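Long-range contacts in glycosyl hydrolase 25 (PDB 4FF5), which probably hydrolyses glycosidic bonds of cell-wall peptidoglycan, as family 25 lysozymes do, and takes part in host-cell invasion by Streptococcus pneumoniae: residues K134-F139 and E168-K173; V204-Y209 and L224-H229; H229-K234 and I246-P251. All coordinates share one frame; numbering follows the deposited sequence. Where two conformers were deposited one is given.

Overall arrangement
The three contacts come from one TIM-type barrel. Interaction 1 packs two helices of its outer layer. Interactions 2 and 3 join its last three strands, 203-207, 228-232 and 244-249. These two share His-229, and their centres lie about 8 Å apart. They also touch through polar groups: Tyr-209 OH is 2.5 Å from Gln-230 OE1, and Trp-205 NE1 is 2.8 Å from Asn-247 OD1. Interaction 1 is separate, its centre about 22 Å from that of interaction 2 and about 26 Å from that of interaction 3. In this family the substrate cleft lies at the C-terminal ends of the parallel strands, so the Tyr-209 and Gln-230 pair is probably near it.

Interaction 1. Residues K134-F139 and E168-K173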
# COMPACT_ATOMS: atom_id res chain seq x y z
N LYS A 134 -10.61 -14.59 6.75
CA LYS A 134 -9.50 -14.96 7.64
C LYS A 134 -8.32 -14.01 7.43
O LYS A 134 -7.79 -13.45 8.38
CB LYS A 134 -9.07 -16.40 7.37
CG LYS A 134 -7.95 -16.95 8.24
CD LYS A 134 -7.76 -18.43 7.91
CE LYS A 134 -6.41 -18.95 8.36
NZ LYS A 134 -6.35 -19.30 9.81
N ALA A 135 -7.93 -13.85 6.17
CA ALA A 135 -6.81 -12.97 5.81
C ALA A 135 -7.05 -11.52 6.23
O ALA A 135 -6.15 -10.88 6.76
CB ALA A 135 -6.52 -13.08 4.31
N ALA A 136 -8.26 -11.02 6.00
CA ALA A 136 -8.66 -9.67 6.44
C ALA A 136 -8.53 -9.53 7.95
O ALA A 136 -8.10 -8.49 8.43
CB ALA A 136 -10.08 -9.35 5.99
N GLU A 137 -8.90 -10.57 8.69
CA GLU A 137 -8.80 -10.48 10.15
C GLU A 137 -7.34 -10.50 10.64
O GLU A 137 -6.96 -9.69 11.48
CB GLU A 137 -9.65 -11.56 10.84
CG GLU A 137 -9.62 -11.43 12.35
CD GLU A 137 -10.76 -12.15 13.04
OE1 GLU A 137 -11.50 -12.90 12.36
OE2 GLU A 137 -10.92 -11.95 14.27
N VAL A 138 -6.55 -11.42 10.10
CA VAL A 138 -5.11 -11.51 10.38
C VAL A 138 -4.39 -10.18 10.10
O VAL A 138 -3.49 -9.75 10.87
CB VAL A 138 -4.46 -12.66 9.56
CG1 VAL A 138 -2.93 -12.66 9.69
CG2 VAL A 138 -5.02 -14.01 9.98
N PHE A 139 -4.80 -9.54 9.01
CA PHE A 139 -4.22 -8.29 8.50
C PHE A 139 -4.61 -7.16 9.43
O PHE A 139 -3.76 -6.42 9.90
CB PHE A 139 -4.76 -8.05 7.09
CG PHE A 139 -4.46 -6.71 6.48
CD1 PHE A 139 -3.17 -6.14 6.55
CD2 PHE A 139 -5.44 -6.06 5.72
CE1 PHE A 139 -2.91 -4.91 5.93
CE2 PHE A 139 -5.16 -4.84 5.10
CZ PHE A 139 -3.89 -4.27 5.19
N GLU A 168 -14.57 -8.14 -2.49
CA GLU A 168 -15.60 -7.58 -1.64
C GLU A 168 -15.70 -8.29 -0.30
O GLU A 168 -15.90 -7.64 0.72
CB GLU A 168 -16.97 -7.58 -2.35
CG GLU A 168 -18.14 -7.21 -1.44
CD GLU A 168 -18.03 -5.83 -0.79
OE1 GLU A 168 -17.20 -4.99 -1.19
OE2 GLU A 168 -18.83 -5.55 0.14
N ASN A 169 -15.56 -9.62 -0.29
CA ASN A 169 -15.55 -10.36 0.99
C ASN A 169 -14.46 -9.83 1.93
O ASN A 169 -14.71 -9.59 3.13
CB ASN A 169 -15.34 -11.85 0.77
CG ASN A 169 -16.48 -12.51 0.02
OD1 ASN A 169 -17.66 -12.13 0.17
ND2 ASN A 169 -16.15 -13.51 -0.79
N PHE A 170 -13.27 -9.64 1.36
CA PHE A 170 -12.14 -9.11 2.11
C PHE A 170 -12.46 -7.70 2.63
O PHE A 170 -12.31 -7.44 3.83
CB PHE A 170 -10.89 -9.10 1.21
CG PHE A 170 -9.58 -8.92 1.95
CD1 PHE A 170 -9.22 -7.70 2.52
CD2 PHE A 170 -8.67 -9.98 2.04
CE1 PHE A 170 -8.00 -7.54 3.16
CE2 PHE A 170 -7.45 -9.83 2.69
CZ PHE A 170 -7.11 -8.60 3.26
N ARG A 171 -12.87 -6.80 1.72
CA ARG A 171 -13.22 -5.43 2.08
C ARG A 171 -14.28 -5.33 3.19
O ARG A 171 -14.10 -4.61 4.18
CB ARG A 171 -13.72 -4.67 0.84
CG ARG A 171 -13.81 -3.16 1.03
CD ARG A 171 -14.92 -2.53 0.19
NE ARG A 171 -16.23 -3.11 0.52
CZ ARG A 171 -16.98 -2.76 1.56
NH1 ARG A 171 -16.57 -1.82 2.40
NH2 ARG A 171 -18.15 -3.37 1.77
N ALA A 172 -15.40 -6.03 3.00
CA ALA A 172 -16.50 -6.06 3.97
C ALA A 172 -16.03 -6.52 5.36
O ALA A 172 -16.42 -5.94 6.38
CB ALA A 172 -17.62 -6.96 3.47
N LYS A 173 -15.21 -7.57 5.39
CA LYS A 173 -14.73 -8.06 6.68
C LYS A 173 -13.86 -7.01 7.37
O LYS A 173 -14.02 -6.75 8.58
CB LYS A 173 -13.99 -9.39 6.53
CG LYS A 173 -13.48 -9.97 7.85
CD LYS A 173 -14.64 -10.56 8.67
CE LYS A 173 -14.10 -11.37 9.85
NZ LYS A 173 -15.23 -12.00 10.59
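The helix segments 134-139 and 168-173 run roughly the same way, their axes 8.6 Å apart at the closest and crossing at -39°. The tight part centres on Phe-170. Its CG is anti to the backbone N (chi1 -165°), which carries the ring across to the other helix. There Ala-136 CB sits over the middle of one ring face, 3.9 Å from the centroid of the Phe-170 ring, in a CH-pi contact. Two more residues touch the far end of the ring. Ala-135 CB touches Phe-170 CE2 at 3.7 Å. Phe-139 CD2 meets the ring edge, 3.9 Å from Phe-170 CE1. Ala-122 of strand 118-123 touches both phenylalanines and closes this side toward the sheet. The other side is looser and partly exposed. Lys-173 CG, anti to the backbone N, rests 3.9 Å from Ala-136 CB. The bend at chi2 (75°) then turns the rest of the chain toward Glu-137. Lys-173 NZ stays 4.2 Å from Glu-137 OE1, too far for a salt bridge, so any attraction is probably weak. Small alanines let the aromatic ring lie close to the partner helix. This is the packing of successive outer helices in a TIM barrel, each following its own parallel strand.

Interaction 2. Residues V204-Y209 and L224-H229; sequences VWIPSY and LDYDIH
Strand 204-207 pairs in parallel with the start of strand 228-232, Trp-205 beside Ile-228 and Ile-206 beside His-229. Ile-206 N donates to Ile-228 O at 2.9 Å. Val-204 O takes two donors: Asp-227 N at 3.0 Å and, weakly, Ile-228 N. Before the second strand begins, a water bridges Val-204 N and Asp-225 O. Trp-205 and Ile-228 share one face and point the same way. Ile-228 CG2 lies 3.5 Å from Trp-205 CB, one bond short of the indole. The indole itself reaches further: NE1 bonds to Asn-247, and the rings of Tyr-185 and Trp-152 pack edge-to-face with it. The other face carries Ile-206 and His-229. Ile-206 CG1 stands beside its backbone N (chi1 -55°) and sends CD1 to Tyr-226 CB at 3.7 Å, the two side chains crossing at about a right angle. Val-204 CG1 adds a looser contact, 4.1 Å from Leu-224 CD2. His-229 has CG anti to its backbone N (chi1 166°), and its ring runs alongside the partner strand with Ile-206 O at its edge. His-229 NE2 donates to Ser-208 O at 2.9 Å, nearly straight (165°), within the ring plane and onto a carbonyl lone pair. This ties the imidazole to the chain just past the end of the strand and fixes its rotation. No helix lies between the two segments, and loop residues Leu-216 and Pro-220 pack on His-229. The arrangement is a parallel strand pair of a TIM barrel whose connection is a loop.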
# COMPACT_ATOMS: atom_id res chain seq x y z
N VAL A 204 -8.43 4.58 -4.73
CA VAL A 204 -7.91 3.65 -5.73
C VAL A 204 -6.45 3.97 -6.00
O VAL A 204 -6.06 5.14 -6.15
CB VAL A 204 -8.75 3.64 -7.03
CG1 VAL A 204 -8.18 2.62 -8.02
CG2 VAL A 204 -10.22 3.30 -6.71
N TRP A 205 -5.65 2.91 -6.09
CA TRP A 205 -4.22 3.04 -6.30
C TRP A 205 -3.90 2.16 -7.47
O TRP A 205 -4.33 0.99 -7.49
CB TRP A 205 -3.58 2.56 -5.00
CG TRP A 205 -2.10 2.41 -4.95
CD1 TRP A 205 -1.12 2.96 -5.80
CD2 TRP A 205 -1.38 1.68 -3.93
NE1 TRP A 205 0.14 2.60 -5.36
CE2 TRP A 205 0.05 1.80 -4.26
CE3 TRP A 205 -1.76 0.90 -2.84
CZ2 TRP A 205 1.04 1.21 -3.48
CZ3 TRP A 205 -0.75 0.30 -2.06
CH2 TRP A 205 0.62 0.45 -2.39
N ILE A 206 -3.24 2.70 -8.49
CA ILE A 206 -3.05 1.92 -9.73
C ILE A 206 -1.59 1.88 -10.19
O ILE A 206 -0.94 2.93 -10.30
CB ILE A 206 -3.96 2.39 -10.92
CG1 ILE A 206 -5.44 2.38 -10.52
CG2 ILE A 206 -3.75 1.51 -12.16
CD1 ILE A 206 -6.40 2.98 -11.56
N PRO A 207 -1.07 0.67 -10.48
CA PRO A 207 0.28 0.61 -11.04
C PRO A 207 0.30 0.86 -12.56
O PRO A 207 -0.59 0.40 -13.28
CB PRO A 207 0.71 -0.83 -10.75
CG PRO A 207 -0.59 -1.62 -10.80
CD PRO A 207 -1.65 -0.68 -10.25
N SER A 208 1.32 1.58 -13.04
CA SER A 208 1.58 1.63 -14.49
C SER A 208 3.04 2.04 -14.68
O SER A 208 3.40 3.16 -14.35
CB SER A 208 0.65 2.63 -15.18
OG SER A 208 0.89 2.66 -16.58
N TYR A 209 3.87 1.11 -15.17
CA TYR A 209 5.32 1.30 -15.15
C TYR A 209 5.97 1.76 -16.45
O TYR A 209 7.14 2.12 -16.43
CB TYR A 209 6.05 0.02 -14.74
CG TYR A 209 5.74 -0.54 -13.36
CD1 TYR A 209 5.02 0.20 -12.41
CD2 TYR A 209 6.18 -1.82 -13.01
CE1 TYR A 209 4.72 -0.34 -11.16
CE2 TYR A 209 5.92 -2.35 -11.75
CZ TYR A 209 5.18 -1.60 -10.84
OH TYR A 209 4.92 -2.15 -9.60
N LEU A 224 -11.00 6.13 -14.85
CA LEU A 224 -11.43 6.00 -13.45
C LEU A 224 -10.61 7.01 -12.62
O LEU A 224 -9.43 7.15 -12.89
CB LEU A 224 -11.19 4.56 -12.94
CG LEU A 224 -11.52 4.25 -11.48
CD1 LEU A 224 -13.02 4.29 -11.25
CD2 LEU A 224 -10.95 2.90 -11.06
N ASP A 225 -11.23 7.67 -11.63
CA ASP A 225 -10.52 8.70 -10.82
C ASP A 225 -9.67 8.18 -9.65
O ASP A 225 -10.03 8.26 -8.46
CB ASP A 225 -11.50 9.76 -10.29
CG ASP A 225 -12.31 9.28 -9.12
OD1 ASP A 225 -12.87 8.17 -9.20
OD2 ASP A 225 -12.37 10.01 -8.10
N TYR A 226 -8.48 7.69 -9.96
CA TYR A 226 -7.59 7.15 -8.94
C TYR A 226 -6.83 8.27 -8.17
O TYR A 226 -6.60 9.37 -8.70
CB TYR A 226 -6.64 6.16 -9.61
CG TYR A 226 -5.81 6.81 -10.70
CD1 TYR A 226 -4.56 7.36 -10.42
CD2 TYR A 226 -6.29 6.89 -12.02
CE1 TYR A 226 -3.81 7.98 -11.40
CE2 TYR A 226 -5.56 7.53 -13.01
CZ TYR A 226 -4.32 8.07 -12.70
OH TYR A 226 -3.57 8.66 -13.68
N ASP A 227 -6.42 7.97 -6.94
CA ASP A 227 -5.73 8.93 -6.09
C ASP A 227 -4.22 8.83 -6.17
O ASP A 227 -3.50 9.80 -5.94
CB ASP A 227 -6.13 8.70 -4.63
CG ASP A 227 -7.52 9.20 -4.31
OD1 ASP A 227 -8.04 10.05 -5.05
OD2 ASP A 227 -8.08 8.75 -3.29
N ILE A 228 -3.72 7.64 -6.48
CA ILE A 228 -2.28 7.41 -6.34
C ILE A 228 -1.83 6.37 -7.40
O ILE A 228 -2.57 5.46 -7.74
CB ILE A 228 -1.92 7.04 -4.87
CG1 ILE A 228 -0.41 6.79 -4.68
CG2 ILE A 228 -2.82 5.92 -4.34
CD1 ILE A 228 0.06 6.88 -3.23
N HIS A 229 -0.63 6.59 -7.91
CA HIS A 229 -0.08 5.88 -9.06
C HIS A 229 1.25 5.27 -8.71
O HIS A 229 2.21 5.97 -8.35
CB HIS A 229 0.02 6.86 -10.24
CG HIS A 229 0.87 6.39 -11.40
ND1 HIS A 229 1.53 7.26 -12.19
CD2 HIS A 229 1.13 5.11 -11.91
CE1 HIS A 229 2.20 6.58 -13.14
NE2 HIS A 229 1.95 5.27 -12.97
O HOH W 1 -9.49 7.01 -5.92

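Interaction 3. Residues H229-K234 and I246-P251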
# COMPACT_ATOMS: atom_id res chain seq x y z
N HIS A 229 -0.63 6.59 -7.91
CA HIS A 229 -0.08 5.88 -9.06
C HIS A 229 1.25 5.27 -8.71
O HIS A 229 2.21 5.97 -8.35
CB HIS A 229 0.02 6.86 -10.24
CG HIS A 229 0.87 6.39 -11.40
ND1 HIS A 229 1.53 7.26 -12.19
CD2 HIS A 229 1.13 5.11 -11.91
CE1 HIS A 229 2.20 6.58 -13.14
NE2 HIS A 229 1.95 5.27 -12.97
N GLN A 230 1.33 3.95 -8.81
CA GLN A 230 2.59 3.27 -8.62
C GLN A 230 3.35 3.28 -9.95
O GLN A 230 2.98 2.56 -10.88
CB GLN A 230 2.35 1.84 -8.18
CG GLN A 230 3.62 1.20 -7.62
CD GLN A 230 3.39 -0.24 -7.27
OE1 GLN A 230 3.13 -1.08 -8.17
NE2 GLN A 230 3.52 -0.58 -5.98
N TYR A 231 4.40 4.10 -10.06
CA TYR A 231 4.97 4.35 -11.39
C TYR A 231 6.20 3.52 -11.79
O TYR A 231 6.56 3.49 -12.97
CB TYR A 231 5.19 5.85 -11.65
CG TYR A 231 6.31 6.53 -10.85
CD1 TYR A 231 7.64 6.41 -11.23
CD2 TYR A 231 6.00 7.34 -9.76
CE1 TYR A 231 8.66 7.05 -10.53
CE2 TYR A 231 7.01 8.00 -9.05
CZ TYR A 231 8.32 7.86 -9.44
OH TYR A 231 9.30 8.53 -8.73
N THR A 232 6.84 2.87 -10.82
CA THR A 232 7.99 2.01 -11.09
C THR A 232 8.20 1.02 -9.94
O THR A 232 7.77 1.29 -8.81
CB THR A 232 9.29 2.84 -11.35
OG1 THR A 232 10.33 1.98 -11.79
CG2 THR A 232 9.74 3.58 -10.09
N SER A 233 8.82 -0.11 -10.24
CA SER A 233 9.30 -1.03 -9.21
C SER A 233 10.83 -0.93 -9.06
O SER A 233 11.43 -1.70 -8.31
CB SER A 233 8.89 -2.48 -9.54
OG SER A 233 9.60 -3.00 -10.66
N LYS A 234 11.44 0.00 -9.78
CA LYS A 234 12.91 0.08 -9.86
C LYS A 234 13.43 1.46 -9.51
O LYS A 234 14.43 1.92 -10.04
CB LYS A 234 13.39 -0.41 -11.22
CG LYS A 234 12.79 -1.77 -11.54
CD LYS A 234 13.54 -2.56 -12.59
CE LYS A 234 13.14 -4.02 -12.45
NZ LYS A 234 13.59 -4.85 -13.61
N ILE A 246 7.96 3.08 -6.25
CA ILE A 246 7.69 4.49 -6.00
C ILE A 246 6.33 4.88 -6.56
O ILE A 246 5.91 4.40 -7.62
CB ILE A 246 8.76 5.46 -6.61
CG1 ILE A 246 10.17 4.92 -6.41
CG2 ILE A 246 8.57 6.86 -6.03
CD1 ILE A 246 10.60 4.78 -4.97
N ASN A 247 5.68 5.74 -5.80
CA ASN A 247 4.32 6.18 -6.05
C ASN A 247 4.25 7.70 -6.04
O ASN A 247 5.06 8.39 -5.39
CB ASN A 247 3.40 5.63 -4.94
CG ASN A 247 3.51 4.13 -4.79
OD1 ASN A 247 2.86 3.39 -5.51
ND2 ASN A 247 4.37 3.69 -3.88
N VAL A 248 3.26 8.23 -6.75
CA VAL A 248 2.97 9.66 -6.65
C VAL A 248 1.44 9.86 -6.56
O VAL A 248 0.68 9.07 -7.11
CB VAL A 248 3.62 10.43 -7.83
CG1 VAL A 248 2.92 10.08 -9.15
CG2 VAL A 248 3.60 11.93 -7.60
N ILE A 249 1.01 10.88 -5.82
CA ILE A 249 -0.39 11.34 -5.91
C ILE A 249 -0.69 11.70 -7.39
O ILE A 249 0.13 12.34 -8.06
CB ILE A 249 -0.63 12.57 -4.99
CG1 ILE A 249 -0.43 12.24 -3.49
CG2 ILE A 249 -2.01 13.20 -5.23
CD1 ILE A 249 -1.21 11.05 -2.96
N SER A 250 -1.84 11.29 -7.91
CA SER A 250 -2.17 11.58 -9.31
C SER A 250 -2.22 13.10 -9.56
O SER A 250 -2.83 13.82 -8.78
CB SER A 250 -3.52 10.96 -9.68
OG SER A 250 -4.00 11.54 -10.87
N PRO A 251 -1.55 13.59 -10.64
CA PRO A 251 -1.66 15.01 -10.99
C PRO A 251 -3.08 15.44 -11.36
O PRO A 251 -3.33 16.63 -11.52
CB PRO A 251 -0.72 15.14 -12.20
CG PRO A 251 0.29 14.07 -11.99
CD PRO A 251 -0.55 12.91 -11.49
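Tyr-231 lies across the opposite strand, and its side chain can be followed outward. Its CB lies over one face of the His-229 ring, toward the rim. From there CG takes the crowded position between backbone N and carbonyl carbon (chi1 70°), which turns the ring over the other strand. Tyr-231 CD2 has Ile-246 O at 3.6 Å, over a ring face, and Val-248 CG1 at 4.2 Å. Next, CE2 and CZ run along the Ile-246 side chain, Tyr-231 CZ being 3.6 Å from Ile-246 CG2. At the tip, Tyr-231 OH is 3.3 Å from Ile-246 CG2. The backbone explains why the ring lies there. His-229 and Val-248 form an antiparallel hydrogen-bonded pair, with Val-248 N donating to His-229 O at 3.0 Å. Past Gln-230 the register slips by one at a beta bulge. Tyr-231 N donates to Ile-246 O at 2.9 Å, while Ile-246 N donates to Thr-232 O. Thr-232 OG1 accepts from Lys-234 N in an ST turn and is also hydrogen-bonded to Asp-212. Gln-230 and Asn-247 lie side by side on one face, with Asn-247 OD1 only 3.1 Å from Gln-230 CB. They do not bond to each other. Both side-chain NH2 groups donate to Asp-56 OD1. Gln-230 OE1 is hydrogen-bonded to the hydroxyls of Tyr-209 and Tyr-185, and Asn-247 OD1 to Trp-205. Asn-247 also bonds to Ile-54 of the first strand. The last strand, antiparallel to its neighbour, thus closes the barrel onto the first, as in the modified TIM barrel of family 25 hydrolases.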